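Local coordinates for protein DNA polymerase III beta subunit (Streptococcus pyogenes, PDB 2AVT) that probably encircles DNA as a ring-shaped dimer and slides along it, tethering the replicative polymerase to its template for processive synthesis, at residues A[29-34]-A[46-51]. Residues are numbered along the deposited sequence; the frame is centred on the assembly and turned at random.
Sequences PILSSI and TGSNGQ
L31 carries most of this contact, packing one methyl on the N49-G50 peptide, the other on the hydroxyl of S48, and its CB by S48 O, 3.6 Å away. Its CG lies anti to the carbonyl carbon (chi1 -64°), and the two methyls part from there. L31 CD2 stands 3.5 Å from S48 OG, whereas L31 CD1 lies over the peptide link between N49 and G50, 4.0 Å from G50 N. That amide is buried here and has no polar partner in the model. CD2 is a carbon, so its approach to S48 OG is van der Waals; the polar partner of that hydroxyl is Y123 OH, by a hydrogen bond. Backbone also nears backbone: L31 O and S48 O, both acceptors, stand 3.5 Å apart and cannot bond.

S33, the first strand residue, follows the 3-10 segment 29-32 and ties back to it: its N and OG both donate to I30 O, and the bond from S33 OG is 2.6 Å long and lies in the carbonyl plane. I34 CG1, anti to the backbone N (chi1 -179°), comes within 3.6 Å of T46 O, and the same side chain also touches L15 and T18 of helix 8-18.

Beyond S48 the second segment turns: N49 OD1 accepts from Q51 N at 2.8 Å, forming an Asx turn, and also from I52 N. Backbone pairing of the hairpin is found one residue past the first segment, between K35 and T46. The contact thus lies at the open end of the antiparallel hairpin 33-39/42-48, where a 3-10 turn leads into one strand and an Asx turn follows the other, within the N-terminal domain of a bacterial beta subunit.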
loop_
_atom_site.group_PDB
_atom_site.type_symbol
_atom_site.label_atom_id
_atom_site.label_comp_id
_atom_site.label_asym_id
_atom_site.label_seq_id
_atom_site.Cartn_x
_atom_site.Cartn_y
_atom_site.Cartn_z
ATOM N N PRO A 29 23.544 14.138 1.943
ATOM C CA PRO A 29 23.199 13.412 3.174
ATOM C C PRO A 29 22.457 14.148 4.285
ATOM O O PRO A 29 21.513 13.605 4.850
ATOM C CB PRO A 29 24.553 12.855 3.650
ATOM C CG PRO A 29 25.367 12.767 2.371
ATOM C CD PRO A 29 24.997 14.082 1.709
ATOM N N ILE A 30 22.880 15.363 4.608
ATOM C CA ILE A 30 22.241 16.117 5.682
ATOM C C ILE A 30 20.751 16.419 5.449
ATOM O O ILE A 30 20.027 16.720 6.395
ATOM C CB ILE A 30 23.007 17.435 5.957
ATOM C CG1 ILE A 30 22.641 17.967 7.344
ATOM C CG2 ILE A 30 22.717 18.476 4.860
ATOM C CD1 ILE A 30 23.058 17.036 8.482
ATOM N N LEU A 31 20.275 16.296 4.213
ATOM C CA LEU A 31 18.867 16.589 3.941
ATOM C C LEU A 31 17.917 15.501 4.428
ATOM O O LEU A 31 16.701 15.661 4.347
ATOM C CB LEU A 31 18.639 16.858 2.445
ATOM C CG LEU A 31 19.364 18.092 1.893
ATOM C CD1 LEU A 31 18.958 18.319 0.439
ATOM C CD2 LEU A 31 19.010 19.327 2.736
ATOM N N SER A 32 18.466 14.383 4.902
ATOM C CA SER A 32 17.635 13.302 5.444
ATOM C C SER A 32 17.175 13.698 6.854
ATOM O O SER A 32 16.305 13.061 7.452
ATOM C CB SER A 32 18.449 12.006 5.558
ATOM O OG SER A 32 19.501 12.182 6.494
ATOM N N SER A 33 17.765 14.749 7.400
ATOM C CA SER A 33 17.399 15.140 8.746
ATOM C C SER A 33 16.312 16.201 8.849
ATOM O O SER A 33 16.022 16.937 7.889
ATOM C CB SER A 33 18.645 15.600 9.501
ATOM O OG SER A 33 19.204 16.743 8.892
ATOM N N ILE A 34 15.664 16.234 10.008
ATOM C CA ILE A 34 14.664 17.252 10.249
ATOM C C ILE A 34 15.354 18.232 11.186
ATOM O O ILE A 34 16.094 17.835 12.099
ATOM C CB ILE A 34 13.376 16.669 10.888
ATOM C CG1 ILE A 34 12.357 17.794 11.104
ATOM C CG2 ILE A 34 13.704 15.960 12.176
ATOM C CD1 ILE A 34 10.913 17.325 11.133
ATOM N N THR A 46 11.800 22.158 10.296
ATOM C CA THR A 46 12.186 22.414 8.908
ATOM C C THR A 46 12.669 21.154 8.198
ATOM O O THR A 46 13.442 20.366 8.754
ATOM C CB THR A 46 13.320 23.469 8.806
ATOM O OG1 THR A 46 12.900 24.701 9.401
ATOM C CG2 THR A 46 13.682 23.715 7.344
ATOM N N GLY A 47 12.192 20.978 6.973
ATOM C CA GLY A 47 12.574 19.842 6.154
ATOM C C GLY A 47 12.729 20.331 4.721
ATOM O O GLY A 47 12.051 21.294 4.318
ATOM N N SER A 48 13.627 19.706 3.959
ATOM C CA SER A 48 13.845 20.077 2.559
ATOM C C SER A 48 14.499 18.941 1.790
ATOM O O SER A 48 15.215 18.112 2.367
ATOM C CB SER A 48 14.703 21.342 2.441
ATOM O OG SER A 48 15.990 21.138 2.981
ATOM N N ASN A 49 14.249 18.910 0.484
ATOM C CA ASN A 49 14.775 17.860 -0.381
ATOM C C ASN A 49 15.433 18.420 -1.639
ATOM O O ASN A 49 15.572 17.705 -2.626
ATOM C CB ASN A 49 13.645 16.921 -0.798
ATOM C CG ASN A 49 12.572 17.628 -1.641
ATOM O OD1 ASN A 49 12.733 18.778 -2.038
ATOM N ND2 ASN A 49 11.486 16.933 -1.911
ATOM N N GLY A 50 15.818 19.693 -1.605
ATOM C CA GLY A 50 16.450 20.296 -2.767
ATOM C C GLY A 50 15.469 20.927 -3.747
ATOM O O GLY A 50 15.853 21.775 -4.549
ATOM N N GLN A 51 14.206 20.514 -3.690
ATOM C CA GLN A 51 13.178 21.059 -4.577
ATOM C C GLN A 51 12.248 21.948 -3.745
ATOM O O GLN A 51 11.961 23.090 -4.128
ATOM C CB GLN A 51 12.383 19.922 -5.225
ATOM C CG GLN A 51 11.609 20.309 -6.486
ATOM C CD GLN A 51 12.516 20.524 -7.690
ATOM O OE1 GLN A 51 13.257 19.629 -8.091
ATOM N NE2 GLN A 51 12.457 21.711 -8.273
#